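4-hydroxybutyrate CoA-transferase (Porphyromonas gingivalis, PDB 3D3U) probably transfers coenzyme A between acyl-CoA thioesters and small carboxylates such as acetate or 4-hydroxybutyrate. Local coordinates at residues Gly31-Ala36 with Leu270-Lys275; Pro37-Gln42 with Val153-Lys158. All blocks are in the same frame, centred on the assembly; numbering follows the deposited sequence.

Interaction 1: residues Gly31-Ala36 with Leu270-Lys275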
ATOM      1  N   GLY A  31      -2.303   6.022 -12.522  1.00 20.63           N
ATOM      2  CA  GLY A  31      -2.475   6.102 -11.007  1.00 23.62           C
ATOM      3  C   GLY A  31      -2.741   4.678 -10.598  1.00 25.45           C
ATOM      4  O   GLY A  31      -3.042   3.817 -11.494  1.00 25.70           O
ATOM      5  N   HIS A  32      -2.596   4.319  -9.319  1.00 27.22           N
ATOM      6  CA  HIS A  32      -2.639   2.824  -9.193  1.00 27.58           C
ATOM      7  C   HIS A  32      -3.651   2.233  -8.307  1.00 24.69           C
ATOM      8  O   HIS A  32      -4.348   2.966  -7.733  1.00 23.64           O
ATOM      9  CB  HIS A  32      -1.247   2.138  -9.058  1.00 29.84           C
ATOM     10  CG  HIS A  32      -0.811   1.976  -7.638  1.00 30.57           C
ATOM     11  ND1 HIS A  32      -1.105   2.937  -6.678  1.00 33.64           N
ATOM     12  CD2 HIS A  32      -0.172   0.957  -7.006  1.00 23.42           C
ATOM     13  CE1 HIS A  32      -0.624   2.505  -5.510  1.00 34.23           C
ATOM     14  NE2 HIS A  32      -0.073   1.310  -5.683  1.00 24.90           N
ATOM     15  N   ALA A  33      -3.746   0.893  -8.322  1.00 23.60           N
ATOM     16  CA  ALA A  33      -4.477   0.066  -7.341  1.00 22.77           C
ATOM     17  C   ALA A  33      -5.918   0.146  -7.808  1.00 22.68           C
ATOM     18  O   ALA A  33      -6.198  -0.266  -8.947  1.00 24.97           O
ATOM     19  CB  ALA A  33      -4.286   0.545  -5.881  1.00 22.02           C
ATOM     20  N   ALA A  34      -6.835   0.677  -6.990  1.00 21.17           N
ATOM     21  CA  ALA A  34      -8.262   0.639  -7.332  1.00 18.34           C
ATOM     22  C   ALA A  34      -8.616   1.924  -8.008  1.00 17.88           C
ATOM     23  O   ALA A  34      -9.792   2.072  -8.347  1.00 19.36           O
ATOM     24  CB  ALA A  34      -9.138   0.420  -6.122  1.00 17.06           C
ATOM     25  N   ALA A  35      -7.613   2.783  -8.284  1.00 15.79           N
ATOM     26  CA  ALA A  35      -7.821   4.048  -8.923  1.00 15.94           C
ATOM     27  C   ALA A  35      -7.214   4.026 -10.269  1.00 17.19           C
ATOM     28  O   ALA A  35      -7.020   5.096 -10.851  1.00 18.60           O
ATOM     29  CB  ALA A  35      -7.200   5.172  -8.148  1.00 15.24           C
ATOM     30  N   ALA A  36      -6.882   2.826 -10.738  1.00 18.19           N
ATOM     31  CA  ALA A  36      -6.259   2.533 -12.033  1.00 18.59           C
ATOM     32  C   ALA A  36      -7.257   2.899 -13.165  1.00 19.68           C
ATOM     33  O   ALA A  36      -8.447   2.594 -13.041  1.00 20.43           O
ATOM     34  CB  ALA A  36      -5.937   1.055 -12.076  1.00 18.13           C
ATOM     35  N   LEU A 270      -3.063   4.575   0.521  1.00 17.43           N
ATOM     36  CA  LEU A 270      -4.096   4.020  -0.341  1.00 17.60           C
ATOM     37  C   LEU A 270      -4.986   3.103   0.412  1.00 17.44           C
ATOM     38  O   LEU A 270      -4.696   2.714   1.536  1.00 17.28           O
ATOM     39  CB  LEU A 270      -3.533   3.255  -1.541  1.00 17.94           C
ATOM     40  CG  LEU A 270      -2.517   2.144  -1.333  1.00 17.96           C
ATOM     41  CD1 LEU A 270      -2.731   1.174  -2.423  1.00 16.63           C
ATOM     42  CD2 LEU A 270      -1.098   2.731  -1.410  1.00 17.38           C
ATOM     43  N   ILE A 271      -6.070   2.757  -0.271  1.00 17.56           N
ATOM     44  CA  ILE A 271      -7.200   1.948   0.226  1.00 17.43           C
ATOM     45  C   ILE A 271      -7.872   1.089  -0.865  1.00 17.75           C
ATOM     46  O   ILE A 271      -8.202   1.586  -1.922  1.00 20.25           O
ATOM     47  CB  ILE A 271      -8.271   2.882   0.722  1.00 16.82           C
ATOM     48  CG1 ILE A 271      -7.725   3.977   1.612  1.00 13.61           C
ATOM     49  CG2 ILE A 271      -9.356   2.112   1.452  1.00 20.27           C
ATOM     50  CD1 ILE A 271      -8.905   4.958   1.950  1.00  3.99           C
ATOM     51  N   PHE A 272      -8.167  -0.168  -0.618  1.00 17.49           N
ATOM     52  CA  PHE A 272      -9.064  -0.878  -1.500  1.00 17.70           C
ATOM     53  C   PHE A 272      -9.776  -1.980  -0.784  1.00 18.43           C
ATOM     54  O   PHE A 272      -9.343  -2.366   0.305  1.00 20.49           O
ATOM     55  CB  PHE A 272      -8.294  -1.475  -2.589  1.00 18.22           C
ATOM     56  CG  PHE A 272      -6.968  -2.108  -2.165  1.00 20.33           C
ATOM     57  CD1 PHE A 272      -5.763  -1.345  -2.151  1.00 24.90           C
ATOM     58  CD2 PHE A 272      -6.874  -3.483  -1.948  1.00 16.03           C
ATOM     59  CE1 PHE A 272      -4.511  -1.959  -1.805  1.00 22.11           C
ATOM     60  CE2 PHE A 272      -5.640  -4.091  -1.648  1.00 14.54           C
ATOM     61  CZ  PHE A 272      -4.482  -3.329  -1.548  1.00 18.61           C
ATOM     62  N   GLY A 273     -10.868  -2.496  -1.328  1.00 17.81           N
ATOM     63  CA  GLY A 273     -11.615  -3.502  -0.595  1.00 17.09           C
ATOM     64  C   GLY A 273     -12.985  -3.583  -1.176  1.00 17.92           C
ATOM     65  O   GLY A 273     -13.192  -3.495  -2.408  1.00 18.41           O
ATOM     66  N   SER A 274     -13.964  -3.736  -0.318  1.00 17.38           N
ATOM     67  CA  SER A 274     -15.302  -3.936  -0.829  1.00 16.95           C
ATOM     68  C   SER A 274     -16.019  -2.550  -1.109  1.00 17.22           C
ATOM     69  O   SER A 274     -15.539  -1.465  -0.689  1.00 15.99           O
ATOM     70  CB  SER A 274     -16.056  -4.717   0.236  1.00 16.69           C
ATOM     71  OG  SER A 274     -16.494  -3.799   1.251  1.00 16.29           O
ATOM     72  N   LYS A 275     -17.187  -2.611  -1.767  1.00 16.78           N
ATOM     73  CA  LYS A 275     -18.007  -1.480  -1.981  1.00 16.56           C
ATOM     74  C   LYS A 275     -18.354  -0.858  -0.653  1.00 17.63           C
ATOM     75  O   LYS A 275     -18.423   0.363  -0.549  1.00 18.45           O
ATOM     76  CB  LYS A 275     -19.267  -1.893  -2.702  1.00 16.15           C
ATOM     77  CG  LYS A 275     -20.104  -0.670  -3.219  1.00 16.65           C
ATOM     78  CD  LYS A 275     -21.666  -0.945  -3.525  1.00 19.16           C
ATOM     79  CE  LYS A 275     -22.553   0.360  -3.427  1.00 19.10           C
ATOM     80  NZ  LYS A 275     -21.544   1.389  -4.020  1.00 20.53           N
TER
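Leu270 sets its methyl CD1 against two residues of the turn at residues 31-36, His32 and Ala33. Leu270 CD1 lies 3.8 Å from Ala33 CB and 4.0 Å from His32 CE1. The second methyl, Leu270 CD2, also reaches the ring, 4.1 Å from His32 CE1. The leucine and histidine side chains cross at about a right angle. This is the tight end of the contact. Ala33 CB also sits over the centre of the His32 ring, 4.0 Å above its plane, while Leu270 CD1 lies in the plane of the Phe272 ring, at its edge. The other end is looser: there two CB atoms meet, Ala34 CB and Phe272 CB, at 4.1 Å. Beyond Gly273 the chain leaves the turn. At the start of helix 275-281, Ser274 is partly exposed and Lys275 is exposed. There Ser274 is the N-cap and its OG bonds to Leu277 N.

Residues 31-36 contain a type II' beta turn, His32 to Ala35, between strand 27-30 and helix 38-46. Residues 270-275 likewise link strand 266-268 to helix 275-281. The loops leave different sheets, and the contact joins the N-terminal and C-terminal halves. Phe62 meets the Phe272 ring edge-to-face, and Tyr141 meets the His32 ring. Other loops hold the turn: Ser138 OG bonds to His32 O, and Ala33 bonds to the backbone of Leu60 and Phe62.

No hydrogen bond links the two segments, so their direct meeting rests on van der Waals contact of methyls, alanine CB atoms and ring carbons.

Interaction 2: residues Pro37-Gln42 with Val153-Lys158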
ATOM      1  N   PRO A  37      -6.818   3.592 -14.219  1.00 19.40           N
ATOM      2  CA  PRO A  37      -7.723   4.182 -15.144  1.00 19.11           C
ATOM      3  C   PRO A  37      -7.889   3.267 -16.348  1.00 19.82           C
ATOM      4  O   PRO A  37      -7.351   3.430 -17.454  1.00 19.21           O
ATOM      5  CB  PRO A  37      -7.038   5.509 -15.479  1.00 19.33           C
ATOM      6  CG  PRO A  37      -5.668   5.354 -15.046  1.00 19.25           C
ATOM      7  CD  PRO A  37      -5.431   3.953 -14.556  1.00 19.94           C
ATOM      8  N   VAL A  38      -8.722   2.296 -16.089  1.00 21.02           N
ATOM      9  CA  VAL A  38      -8.974   1.234 -16.987  1.00 21.32           C
ATOM     10  C   VAL A  38      -9.712   1.748 -18.217  1.00 21.37           C
ATOM     11  O   VAL A  38      -9.471   1.222 -19.307  1.00 22.79           O
ATOM     12  CB  VAL A  38      -9.667   0.101 -16.213  1.00 20.45           C
ATOM     13  CG1 VAL A  38     -10.608   0.694 -15.206  1.00 21.69           C
ATOM     14  CG2 VAL A  38     -10.388  -0.848 -17.158  1.00 23.80           C
ATOM     15  N   ARG A  39     -10.566   2.772 -18.105  1.00 21.58           N
ATOM     16  CA  ARG A  39     -11.245   3.335 -19.349  1.00 21.31           C
ATOM     17  C   ARG A  39     -10.302   3.821 -20.394  1.00 20.54           C
ATOM     18  O   ARG A  39     -10.451   3.575 -21.592  1.00 20.63           O
ATOM     19  CB  ARG A  39     -12.141   4.489 -19.009  1.00 20.92           C
ATOM     20  CG  ARG A  39     -13.560   4.005 -18.918  1.00 23.30           C
ATOM     21  CD  ARG A  39     -13.848   3.174 -17.733  1.00 22.38           C
ATOM     22  NE  ARG A  39     -13.149   3.602 -16.510  1.00 21.17           N
ATOM     23  CZ  ARG A  39     -13.307   2.913 -15.382  1.00 22.55           C
ATOM     24  NH1 ARG A  39     -12.663   3.246 -14.267  1.00 21.29           N
ATOM     25  NH2 ARG A  39     -14.116   1.842 -15.390  1.00 18.42           N
ATOM     26  N   PHE A  40      -9.325   4.544 -19.891  1.00 20.34           N
ATOM     27  CA  PHE A  40      -8.218   4.940 -20.644  1.00 19.91           C
ATOM     28  C   PHE A  40      -7.418   3.758 -21.137  1.00 21.28           C
ATOM     29  O   PHE A  40      -6.993   3.781 -22.304  1.00 24.41           O
ATOM     30  CB  PHE A  40      -7.326   5.774 -19.801  1.00 18.96           C
ATOM     31  CG  PHE A  40      -6.398   6.657 -20.602  1.00 17.88           C
ATOM     32  CD1 PHE A  40      -5.156   6.216 -21.003  1.00 16.72           C
ATOM     33  CD2 PHE A  40      -6.777   7.913 -20.970  1.00 15.73           C
ATOM     34  CE1 PHE A  40      -4.286   7.030 -21.706  1.00 13.55           C
ATOM     35  CE2 PHE A  40      -5.931   8.682 -21.684  1.00 18.00           C
ATOM     36  CZ  PHE A  40      -4.637   8.225 -22.036  1.00 14.48           C
ATOM     37  N   SER A  41      -7.184   2.708 -20.342  1.00 21.03           N
ATOM     38  CA  SER A  41      -6.493   1.508 -20.907  1.00 20.01           C
ATOM     39  C   SER A  41      -7.293   0.887 -22.086  1.00 20.61           C
ATOM     40  O   SER A  41      -6.777   0.575 -23.196  1.00 18.08           O
ATOM     41  CB  SER A  41      -6.197   0.487 -19.812  1.00 19.44           C
ATOM     42  OG  SER A  41      -5.636  -0.727 -20.324  1.00 19.22           O
ATOM     43  N   GLN A  42      -8.607   0.807 -21.832  1.00 23.29           N
ATOM     44  CA  GLN A  42      -9.653   0.306 -22.803  1.00 23.53           C
ATOM     45  C   GLN A  42      -9.451   1.203 -24.036  1.00 21.04           C
ATOM     46  O   GLN A  42      -9.195   0.675 -25.112  1.00 21.64           O
ATOM     47  CB  GLN A  42     -11.104   0.362 -22.165  1.00 24.61           C
ATOM     48  CG  GLN A  42     -12.075  -0.826 -22.350  1.00 30.98           C
ATOM     49  CD  GLN A  42     -12.116  -1.746 -21.047  1.00 42.73           C
ATOM     50  OE1 GLN A  42     -12.573  -1.259 -19.953  1.00 44.13           O
ATOM     51  NE2 GLN A  42     -11.640  -3.071 -21.163  1.00 39.64           N
ATOM     52  N   VAL A 153      -4.321  13.441 -17.590  1.00 15.48           N
ATOM     53  CA  VAL A 153      -5.614  12.987 -18.068  1.00 17.02           C
ATOM     54  C   VAL A 153      -6.428  12.398 -16.898  1.00 18.29           C
ATOM     55  O   VAL A 153      -6.066  11.369 -16.382  1.00 19.12           O
ATOM     56  CB  VAL A 153      -5.390  11.952 -19.113  1.00 16.72           C
ATOM     57  CG1 VAL A 153      -6.714  11.498 -19.677  1.00 18.64           C
ATOM     58  CG2 VAL A 153      -4.484  12.504 -20.227  1.00 18.16           C
ATOM     59  N   ALA A 154      -7.514  13.013 -16.462  1.00 18.91           N
ATOM     60  CA  ALA A 154      -8.154  12.489 -15.286  1.00 19.52           C
ATOM     61  C   ALA A 154      -9.515  11.899 -15.659  1.00 20.86           C
ATOM     62  O   ALA A 154     -10.294  12.605 -16.305  1.00 22.16           O
ATOM     63  CB  ALA A 154      -8.367  13.555 -14.346  1.00 19.46           C
ATOM     64  N   GLU A 155      -9.833  10.665 -15.249  1.00 19.73           N
ATOM     65  CA  GLU A 155     -11.128  10.165 -15.513  1.00 21.58           C
ATOM     66  C   GLU A 155     -11.879  10.647 -14.353  1.00 19.47           C
ATOM     67  O   GLU A 155     -11.575  10.351 -13.232  1.00 19.01           O
ATOM     68  CB  GLU A 155     -11.150   8.642 -15.471  1.00 22.03           C
ATOM     69  CG  GLU A 155     -10.432   7.890 -16.589  1.00 26.27           C
ATOM     70  CD  GLU A 155     -10.405   6.314 -16.410  1.00 30.22           C
ATOM     71  OE1 GLU A 155      -9.623   5.638 -17.197  1.00 42.45           O
ATOM     72  OE2 GLU A 155     -11.150   5.687 -15.550  1.00 37.34           O
ATOM     73  N   VAL A 156     -12.904  11.416 -14.592  1.00 21.02           N
ATOM     74  CA  VAL A 156     -13.740  11.915 -13.476  1.00 21.50           C
ATOM     75  C   VAL A 156     -14.871  10.938 -13.042  1.00 21.92           C
ATOM     76  O   VAL A 156     -15.849  10.710 -13.751  1.00 21.03           O
ATOM     77  CB  VAL A 156     -14.231  13.331 -13.751  1.00 21.55           C
ATOM     78  CG1 VAL A 156     -15.239  13.763 -12.651  1.00 22.51           C
ATOM     79  CG2 VAL A 156     -13.009  14.243 -13.842  1.00 16.93           C
ATOM     80  N   ASN A 157     -14.701  10.332 -11.883  1.00 22.59           N
ATOM     81  CA  ASN A 157     -15.574   9.281 -11.605  1.00 24.43           C
ATOM     82  C   ASN A 157     -16.601   9.658 -10.540  1.00 26.39           C
ATOM     83  O   ASN A 157     -16.274  10.063  -9.372  1.00 27.35           O
ATOM     84  CB  ASN A 157     -14.807   8.040 -11.295  1.00 24.46           C
ATOM     85  CG  ASN A 157     -15.663   6.812 -11.384  1.00 26.49           C
ATOM     86  OD1 ASN A 157     -16.919   6.905 -11.383  1.00 28.44           O
ATOM     87  ND2 ASN A 157     -15.020   5.639 -11.403  1.00 21.74           N
ATOM     88  N   LYS A 158     -17.862   9.593 -11.002  1.00 27.58           N
ATOM     89  CA  LYS A 158     -19.039   9.849 -10.146  1.00 28.93           C
ATOM     90  C   LYS A 158     -19.106   8.843  -8.989  1.00 28.37           C
ATOM     91  O   LYS A 158     -19.644   9.162  -7.952  1.00 27.48           O
ATOM     92  CB  LYS A 158     -20.366   9.995 -10.943  1.00 28.34           C
ATOM     93  CG  LYS A 158     -20.471  11.458 -11.475  1.00 30.85           C
ATOM     94  CD  LYS A 158     -21.849  11.992 -12.005  1.00 30.90           C
ATOM     95  CE  LYS A 158     -21.702  13.399 -12.740  1.00 31.70           C
ATOM     96  NZ  LYS A 158     -20.321  13.545 -13.420  1.00 35.55           N
TER
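Glu155 OE2 is gripped by two nitrogens of Arg39, NE at 3.0 Å and NH1 at 3.1 Å. The grip is a side-on salt bridge. It ties the first turn of helix 38-46 to strand 151-157 in the parallel sheet of a Rossmann-like alpha/beta domain. OE2 lies in the guanidinium plane, but the carboxylate is turned 70° from it. NE meets OE2 from above the carboxylate plane. NH1 meets it nearly along its C-O axis. The Arg39 chain bends at chi2 and chi3 as it comes across Glu155, which is extended beyond CG. The remaining nitrogen, NH2, makes a salt bridge to Glu182.

The other oxygen serves the helix start. Phe40 N, in the first turn, donates to Glu155 OE1 at 2.9 Å. The bond is nearly straight (170°) and comes on the anti side, tilted 35° out of the carboxylate plane. Pro37 occupies the N-cap position, and its O takes Ser41 N. One buried carboxylate thus answers both the arginine and the helix start, and both would probably help keep it ionised.

Beside this polar centre the contact turns apolar. The Phe40 ring packs between the helix and the sheet, with Val121 and Ile178 of the flanking strands and Val18 of helix 14-21 also against it. Across the contact, Phe40 CE2 rests 3.5 Å from Val153 CG1.

Overall arrangement
Both contacts are buried, and their first segments follow one another along the chain after strand 27-30. Residues 31-36 form the turn that leaves it, and residues 37-42 carry the chain on into helix 38-46. The two centres are 13 Å apart, and the contacts touch through Gly31 and Pro37. Interaction 1 lies nearer the middle of the chain, about 10 Å from its centre, and joins the two halves by van der Waals contact, without a hydrogen bond between the segments. Interaction 2 lies about 21 Å out and stays within the N-terminal half. It fixes a helix on its own sheet with a salt bridge and a bond at the helix start, beside an aromatic-valine contact.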